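Local coordinates for putative cytochrome P450 154A1 (Streptomyces coelicolor, PDB 1ODO), which belongs to the cytochrome P450 family of mostly helical haem proteins and here holds protoporphyrin IX with its iron and 4-phenyl-1H-imidazole, at residues Q253-L258 / Q399-L404; L48-L53 / V341-A346. All coordinates share one frame; numbering follows the deposited sequence.

In the fold
From the N terminus, the chain first meets contact 2 at residues 48-53, on the short helix 46-52 that follows strand 38-43. It then runs through most of the helical part of the P450 fold to residues 253-258 of contact 1, on helix 247-260. Next come residues 341-346, in the loop before helix 357-374, which close contact 2. Residues 399-404, close to the C terminus, close contact 1. The two loops therefore cross rather than nest. Contact 2 ties the sheet-rich N-terminal part to the haem side of the core. Contact 1 ties the helical core to a small three-stranded sheet. Their nearest atoms are about 10 Å apart.

Contact 1: residues Q253-L258 / Q399-L404; sequences QAVHTL and QRLPVL
The helical turn at Val-255 and His-256 faces the chain at Leu-401, where the CA atoms of His-256 and Leu-401 lie 7.5 Å apart. In the P450 fold this is the C-terminal part of the long I-helix, here residues 247-260. It packs on the lead-in to strand 402-404, the middle strand of the small antiparallel sheet with strands 138-139 and 379-380. The contact is small, burying 140 Å², and rests on one leucine. Leu-401 has CG anti to its backbone N (chi1 -172°), which carries the branched end out to the helix. There its two methyls part. CD2 of Leu-401 lies 4.0 Å from CG1 of Val-255. CD1 of Leu-401 lies 4.0 Å from CB of His-256. The leucine runs at a slant to both side chains. Val-255 also touches Leu-368 and Leu-371 of helix 357-374. Leu-140 touches both Val-255 and Leu-401, so it joins the two sides. The backbone N of Leu-401, just ahead of the strand, is hydrogen-bonded to Asp-139 OD1. The His-256 ring also meets the ring of His-398, with the planes about 30° apart. Leu-401 comes to the His-256 imidazole at its edge and in its plane, with CD1 of Leu-401 3.7 Å from CD2 of His-256.

Contact 2: residues L48-L53 / V341-A346; sequences LLKQLL and VKEHLA. With HEM (protoporphyrin IX containing Fe), chain B.
Leu-345 overlaps Leu-49 at a single pair of methyls, with its CD1 3.9 Å from CD2 of Leu-49. The two side chains run antiparallel, each end passing alongside the other. Leu-49 reaches out from helix 46-52 with CG anti to the backbone N (chi1 -162°). Tyr-319 touches both leucines, and Trp-328 packs on Leu-345. Next to this apolar pair, Lys-50 stretches out fully extended from CB to NZ. Its CE passes 4.3 Å from CD2 of Leu-345. The ammonium end then nears Glu-343, but NZ of Lys-50 stays 4.4 Å from OE2 of Glu-343, too far for a salt bridge. A water lies between the two side chains. It gives a weak hydrogen bond to OE1 of Glu-343, 3.2 Å from the water O. Its distance to NZ of Lys-50 is unusually short, so that link is doubtful in detail. OE2 of Glu-343 accepts a hydrogen bond from Trp-328 NE1, which would limit the carboxylate's rotation. Leu-345 is held through its backbone as well, by N to Asn-323 OD1. One residue on, the chain reaches the haem: Ala-346 O lies 3.3 Å from the haem methyl CMD, and its CB lies 4.0 Å from the haem atom CBC. This is the P450 meander region, where the chain passes into the haem-binding loop ahead of helix 357-374.

Contact 1: residues Q253-L258 / Q399-L404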
loop_
_atom_site.group_PDB
_atom_site.type_symbol
_atom_site.label_atom_id
_atom_site.label_comp_id
_atom_site.label_asym_id
_atom_site.label_seq_id
_atom_site.Cartn_x
_atom_site.Cartn_y
_atom_site.Cartn_z
ATOM N N GLN A 253 -2.686 -10.524 -5.393
ATOM C CA GLN A 253 -2.219 -11.610 -4.542
ATOM C C GLN A 253 -3.317 -12.548 -4.047
ATOM O O GLN A 253 -3.129 -13.765 -4.037
ATOM C CB GLN A 253 -1.448 -11.040 -3.351
ATOM C CG GLN A 253 -0.185 -10.273 -3.733
ATOM C CD GLN A 253 0.921 -11.166 -4.288
ATOM O OE1 GLN A 253 0.769 -12.383 -4.383
ATOM N NE2 GLN A 253 2.040 -10.555 -4.657
ATOM N N ALA A 254 -4.459 -11.998 -3.641
ATOM C CA ALA A 254 -5.552 -12.835 -3.153
ATOM C C ALA A 254 -6.038 -13.768 -4.257
ATOM O O ALA A 254 -6.189 -14.967 -4.047
ATOM C CB ALA A 254 -6.708 -11.965 -2.650
ATOM N N VAL A 255 -6.281 -13.213 -5.441
ATOM C CA VAL A 255 -6.747 -14.028 -6.554
ATOM C C VAL A 255 -5.703 -15.065 -6.947
ATOM O O VAL A 255 -6.018 -16.242 -7.096
ATOM C CB VAL A 255 -7.079 -13.160 -7.789
ATOM C CG1 VAL A 255 -7.457 -14.052 -8.966
ATOM C CG2 VAL A 255 -8.222 -12.221 -7.462
ATOM N N HIS A 256 -4.458 -14.628 -7.102
ATOM C CA HIS A 256 -3.386 -15.540 -7.482
ATOM C C HIS A 256 -3.243 -16.702 -6.504
ATOM O O HIS A 256 -2.998 -17.838 -6.911
ATOM C CB HIS A 256 -2.058 -14.787 -7.600
ATOM C CG HIS A 256 -0.943 -15.620 -8.152
ATOM N ND1 HIS A 256 -0.102 -16.365 -7.354
ATOM C CD2 HIS A 256 -0.561 -15.861 -9.428
ATOM C CE1 HIS A 256 0.749 -17.031 -8.114
ATOM N NE2 HIS A 256 0.491 -16.743 -9.378
ATOM N N THR A 257 -3.395 -16.423 -5.215
ATOM C CA THR A 257 -3.279 -17.472 -4.215
ATOM C C THR A 257 -4.417 -18.479 -4.374
ATOM O O THR A 257 -4.193 -19.690 -4.344
ATOM C CB THR A 257 -3.307 -16.888 -2.790
ATOM O OG1 THR A 257 -2.120 -16.119 -2.571
ATOM C CG2 THR A 257 -3.373 -17.995 -1.752
ATOM N N LEU A 258 -5.633 -17.978 -4.560
ATOM C CA LEU A 258 -6.788 -18.855 -4.719
ATOM C C LEU A 258 -6.710 -19.690 -5.990
ATOM O O LEU A 258 -7.306 -20.766 -6.060
ATOM C CB LEU A 258 -8.085 -18.038 -4.720
ATOM C CG LEU A 258 -8.441 -17.299 -3.427
ATOM C CD1 LEU A 258 -9.544 -16.289 -3.699
ATOM C CD2 LEU A 258 -8.876 -18.296 -2.359
ATOM N N GLN A 399 3.378 -8.543 -12.423
ATOM C CA GLN A 399 3.290 -7.595 -13.529
ATOM C C GLN A 399 2.007 -7.827 -14.318
ATOM O O GLN A 399 1.438 -6.899 -14.893
ATOM C CB GLN A 399 4.506 -7.745 -14.443
ATOM C CG GLN A 399 5.789 -7.200 -13.835
ATOM C CD GLN A 399 6.983 -7.343 -14.761
ATOM O OE1 GLN A 399 6.869 -7.152 -15.970
ATOM N NE2 GLN A 399 8.137 -7.667 -14.193
ATOM N N ARG A 400 1.555 -9.074 -14.330
ATOM C CA ARG A 400 0.339 -9.452 -15.038
ATOM C C ARG A 400 -0.298 -10.655 -14.349
ATOM O O ARG A 400 0.380 -11.403 -13.644
ATOM C CB ARG A 400 0.678 -9.784 -16.492
ATOM C CG ARG A 400 1.818 -10.778 -16.640
ATOM C CD ARG A 400 2.495 -10.695 -18.011
ATOM N NE ARG A 400 1.563 -10.916 -19.113
ATOM C CZ ARG A 400 0.775 -9.977 -19.626
ATOM N NH1 ARG A 400 0.810 -8.743 -19.142
ATOM N NH2 ARG A 400 -0.053 -10.273 -20.621
ATOM N N LEU A 401 -1.601 -10.829 -14.542
ATOM C CA LEU A 401 -2.323 -11.944 -13.939
ATOM C C LEU A 401 -3.262 -12.521 -14.994
ATOM O O LEU A 401 -4.477 -12.307 -14.949
ATOM C CB LEU A 401 -3.118 -11.468 -12.716
ATOM C CG LEU A 401 -3.772 -12.557 -11.857
ATOM C CD1 LEU A 401 -2.721 -13.555 -11.381
ATOM C CD2 LEU A 401 -4.466 -11.921 -10.669
ATOM N N PRO A 402 -2.694 -13.251 -15.970
ATOM C CA PRO A 402 -3.412 -13.889 -17.081
ATOM C C PRO A 402 -4.308 -15.031 -16.621
ATOM O O PRO A 402 -3.828 -16.016 -16.060
ATOM C CB PRO A 402 -2.280 -14.389 -17.991
ATOM C CG PRO A 402 -1.117 -13.493 -17.642
ATOM C CD PRO A 402 -1.241 -13.418 -16.140
ATOM N N VAL A 403 -5.605 -14.896 -16.868
ATOM C CA VAL A 403 -6.565 -15.920 -16.478
ATOM C C VAL A 403 -7.546 -16.245 -17.601
ATOM O O VAL A 403 -7.628 -15.535 -18.605
ATOM C CB VAL A 403 -7.423 -15.474 -15.270
ATOM C CG1 VAL A 403 -6.543 -15.185 -14.060
ATOM C CG2 VAL A 403 -8.240 -14.246 -15.653
ATOM N N LEU A 404 -8.282 -17.335 -17.400
ATOM C CA LEU A 404 -9.292 -17.813 -18.336
ATOM C C LEU A 404 -10.537 -17.855 -17.457
ATOM O O LEU A 404 -10.576 -18.566 -16.455
ATOM C CB LEU A 404 -8.940 -19.207 -18.861
ATOM C CG LEU A 404 -7.794 -19.226 -19.877
ATOM C CD1 LEU A 404 -7.386 -20.659 -20.190
ATOM C CD2 LEU A 404 -8.235 -18.500 -21.142
#

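Contact 2: residues L48-L53 / V341-A346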
loop_
_atom_site.group_PDB
_atom_site.type_symbol
_atom_site.label_atom_id
_atom_site.label_comp_id
_atom_site.label_asym_id
_atom_site.label_seq_id
_atom_site.Cartn_x
_atom_site.Cartn_y
_atom_site.Cartn_z
ATOM N N LEU A 48 9.369 -5.891 18.345
ATOM C CA LEU A 48 10.180 -4.683 18.355
ATOM C C LEU A 48 9.548 -3.618 17.461
ATOM O O LEU A 48 9.475 -2.442 17.824
ATOM C CB LEU A 48 11.599 -5.002 17.863
ATOM C CG LEU A 48 12.554 -3.818 17.693
ATOM C CD1 LEU A 48 12.709 -3.080 19.022
ATOM C CD2 LEU A 48 13.913 -4.325 17.204
ATOM N N LEU A 49 9.078 -4.029 16.292
ATOM C CA LEU A 49 8.464 -3.078 15.377
ATOM C C LEU A 49 7.261 -2.381 16.031
ATOM O O LEU A 49 7.139 -1.160 15.965
ATOM C CB LEU A 49 8.061 -3.791 14.082
ATOM C CG LEU A 49 7.793 -2.950 12.829
ATOM C CD1 LEU A 49 8.852 -1.859 12.663
ATOM C CD2 LEU A 49 7.786 -3.879 11.613
ATOM N N LYS A 50 6.385 -3.144 16.677
ATOM C CA LYS A 50 5.217 -2.548 17.328
ATOM C C LYS A 50 5.622 -1.566 18.423
ATOM O O LYS A 50 4.939 -0.564 18.652
ATOM C CB LYS A 50 4.310 -3.631 17.910
ATOM C CG LYS A 50 3.507 -4.387 16.861
ATOM C CD LYS A 50 2.662 -5.461 17.521
ATOM C CE LYS A 50 1.742 -6.144 16.537
ATOM N NZ LYS A 50 0.957 -7.204 17.235
ATOM N N GLN A 51 6.724 -1.853 19.109
ATOM C CA GLN A 51 7.186 -0.962 20.168
ATOM C C GLN A 51 7.688 0.334 19.533
ATOM O O GLN A 51 7.379 1.428 20.004
ATOM C CB GLN A 51 8.307 -1.621 20.975
ATOM C CG GLN A 51 7.864 -2.900 21.656
ATOM C CD GLN A 51 8.988 -3.613 22.371
ATOM O OE1 GLN A 51 10.131 -3.612 21.910
ATOM N NE2 GLN A 51 8.666 -4.250 23.494
ATOM N N LEU A 52 8.458 0.212 18.455
ATOM C CA LEU A 52 8.982 1.395 17.780
ATOM C C LEU A 52 7.853 2.235 17.186
ATOM O O LEU A 52 7.893 3.465 17.238
ATOM C CB LEU A 52 9.957 0.990 16.670
ATOM C CG LEU A 52 11.254 0.328 17.154
ATOM C CD1 LEU A 52 12.031 -0.194 15.955
ATOM C CD2 LEU A 52 12.091 1.338 17.944
ATOM N N LEU A 53 6.847 1.561 16.633
ATOM C CA LEU A 53 5.700 2.232 16.023
ATOM C C LEU A 53 4.732 2.906 17.005
ATOM O O LEU A 53 3.777 3.564 16.585
ATOM C CB LEU A 53 4.928 1.236 15.152
ATOM C CG LEU A 53 5.678 0.679 13.934
ATOM C CD1 LEU A 53 4.849 -0.404 13.239
ATOM C CD2 LEU A 53 5.969 1.816 12.973
ATOM N N VAL A 341 -4.906 -17.211 14.699
ATOM C CA VAL A 341 -4.237 -15.932 14.931
ATOM C C VAL A 341 -3.998 -15.341 13.543
ATOM O O VAL A 341 -3.159 -15.833 12.786
ATOM C CB VAL A 341 -2.887 -16.117 15.649
ATOM C CG1 VAL A 341 -2.222 -14.760 15.864
ATOM C CG2 VAL A 341 -3.098 -16.816 16.983
ATOM N N LYS A 342 -4.734 -14.284 13.221
ATOM C CA LYS A 342 -4.617 -13.633 11.918
ATOM C C LYS A 342 -3.934 -12.265 11.891
ATOM O O LYS A 342 -3.878 -11.628 10.839
ATOM C CB LYS A 342 -6.016 -13.487 11.310
ATOM C CG LYS A 342 -6.848 -14.773 11.300
ATOM C CD LYS A 342 -8.283 -14.491 10.844
ATOM C CE LYS A 342 -9.136 -15.758 10.823
ATOM N NZ LYS A 342 -8.544 -16.801 9.933
ATOM N N GLU A 343 -3.417 -11.807 13.025
ATOM C CA GLU A 343 -2.760 -10.501 13.063
ATOM C C GLU A 343 -1.569 -10.359 12.130
ATOM O O GLU A 343 -0.787 -11.292 11.943
ATOM C CB GLU A 343 -2.346 -10.147 14.495
ATOM C CG GLU A 343 -1.872 -11.320 15.321
ATOM C CD GLU A 343 -1.571 -10.928 16.754
ATOM O OE1 GLU A 343 -2.401 -10.217 17.365
ATOM O OE2 GLU A 343 -0.514 -11.335 17.275
ATOM N N HIS A 344 -1.448 -9.172 11.544
ATOM C CA HIS A 344 -0.365 -8.872 10.621
ATOM C C HIS A 344 -0.070 -7.376 10.675
ATOM O O HIS A 344 -0.802 -6.609 11.308
ATOM C CB HIS A 344 -0.765 -9.250 9.197
ATOM C CG HIS A 344 -1.914 -8.451 8.674
ATOM N ND1 HIS A 344 -3.198 -8.949 8.601
ATOM C CD2 HIS A 344 -1.987 -7.162 8.264
ATOM C CE1 HIS A 344 -4.011 -7.999 8.171
ATOM N NE2 HIS A 344 -3.301 -6.905 7.961
ATOM N N LEU A 345 0.989 -6.969 9.984
ATOM C CA LEU A 345 1.407 -5.571 9.935
ATOM C C LEU A 345 1.305 -4.961 8.535
ATOM O O LEU A 345 1.999 -3.992 8.223
ATOM C CB LEU A 345 2.850 -5.451 10.435
ATOM C CG LEU A 345 3.030 -5.624 11.948
ATOM C CD1 LEU A 345 4.502 -5.799 12.290
ATOM C CD2 LEU A 345 2.461 -4.401 12.655
ATOM N N ALA A 346 0.443 -5.519 7.691
ATOM C CA ALA A 346 0.289 -4.993 6.336
ATOM C C ALA A 346 -0.145 -3.524 6.339
ATOM O O ALA A 346 0.214 -2.762 5.438
ATOM C CB ALA A 346 -0.721 -5.836 5.558
HETATM C CHA HEM B . -0.633 4.545 5.455
HETATM C CHB HEM B . -4.570 5.641 2.907
HETATM C CHC HEM B . -4.683 1.151 1.136
HETATM C CHD HEM B . -0.742 0.082 3.667
HETATM C C1A HEM B . -1.696 5.251 4.943
HETATM C C2A HEM B . -2.025 6.643 5.230
HETATM C C3A HEM B . -3.117 6.951 4.517
HETATM C C4A HEM B . -3.511 5.765 3.769
HETATM C CMA HEM B . -3.857 8.299 4.461
HETATM C CAA HEM B . -1.220 7.549 6.187
HETATM C CBA HEM B . -1.663 7.332 7.646
HETATM C CGA HEM B . -0.924 8.167 8.690
HETATM O O1A HEM B . 0.319 8.377 8.459
HETATM O O2A HEM B . -1.551 8.569 9.668
HETATM C C1B HEM B . -4.943 4.530 2.199
HETATM C C2B HEM B . -6.078 4.477 1.294
HETATM C C3B HEM B . -6.117 3.211 0.790
HETATM C C4B HEM B . -5.016 2.477 1.373
HETATM C CMB HEM B . -7.021 5.661 0.997
HETATM C CAB HEM B . -7.110 2.599 -0.218
HETATM C CBB HEM B . -8.555 2.500 0.295
HETATM C C1C HEM B . -3.612 0.462 1.687
HETATM C C2C HEM B . -3.296 -0.944 1.391
HETATM C C3C HEM B . -2.184 -1.245 2.098
HETATM C C4C HEM B . -1.816 -0.050 2.829
HETATM C CMC HEM B . -4.140 -1.829 0.423
HETATM C CAC HEM B . -1.363 -2.559 2.192
HETATM C CBC HEM B . -2.150 -3.857 2.404
HETATM C C1D HEM B . -0.355 1.188 4.371
HETATM C C2D HEM B . 0.802 1.277 5.231
HETATM C C3D HEM B . 0.842 2.535 5.729
HETATM C C4D HEM B . -0.304 3.231 5.190
HETATM C CMD HEM B . 1.792 0.123 5.487
HETATM C CAD HEM B . 1.922 3.105 6.662
HETATM C CBD HEM B . 1.965 2.599 8.108
HETATM C CGD HEM B . 3.150 3.268 8.770
HETATM O O1D HEM B . 4.142 2.582 9.047
HETATM O O2D HEM B . 3.061 4.504 8.954
HETATM N NA HEM B . -2.620 4.745 4.060
HETATM N NB HEM B . -4.304 3.295 2.225
HETATM N NC HEM B . -2.697 0.980 2.570
HETATM N ND HEM B . -1.032 2.404 4.346
HETATM FE FE HEM B . -2.657 2.848 3.319
HETATM O O HOH W 1 -1.150 -7.550 16.044
#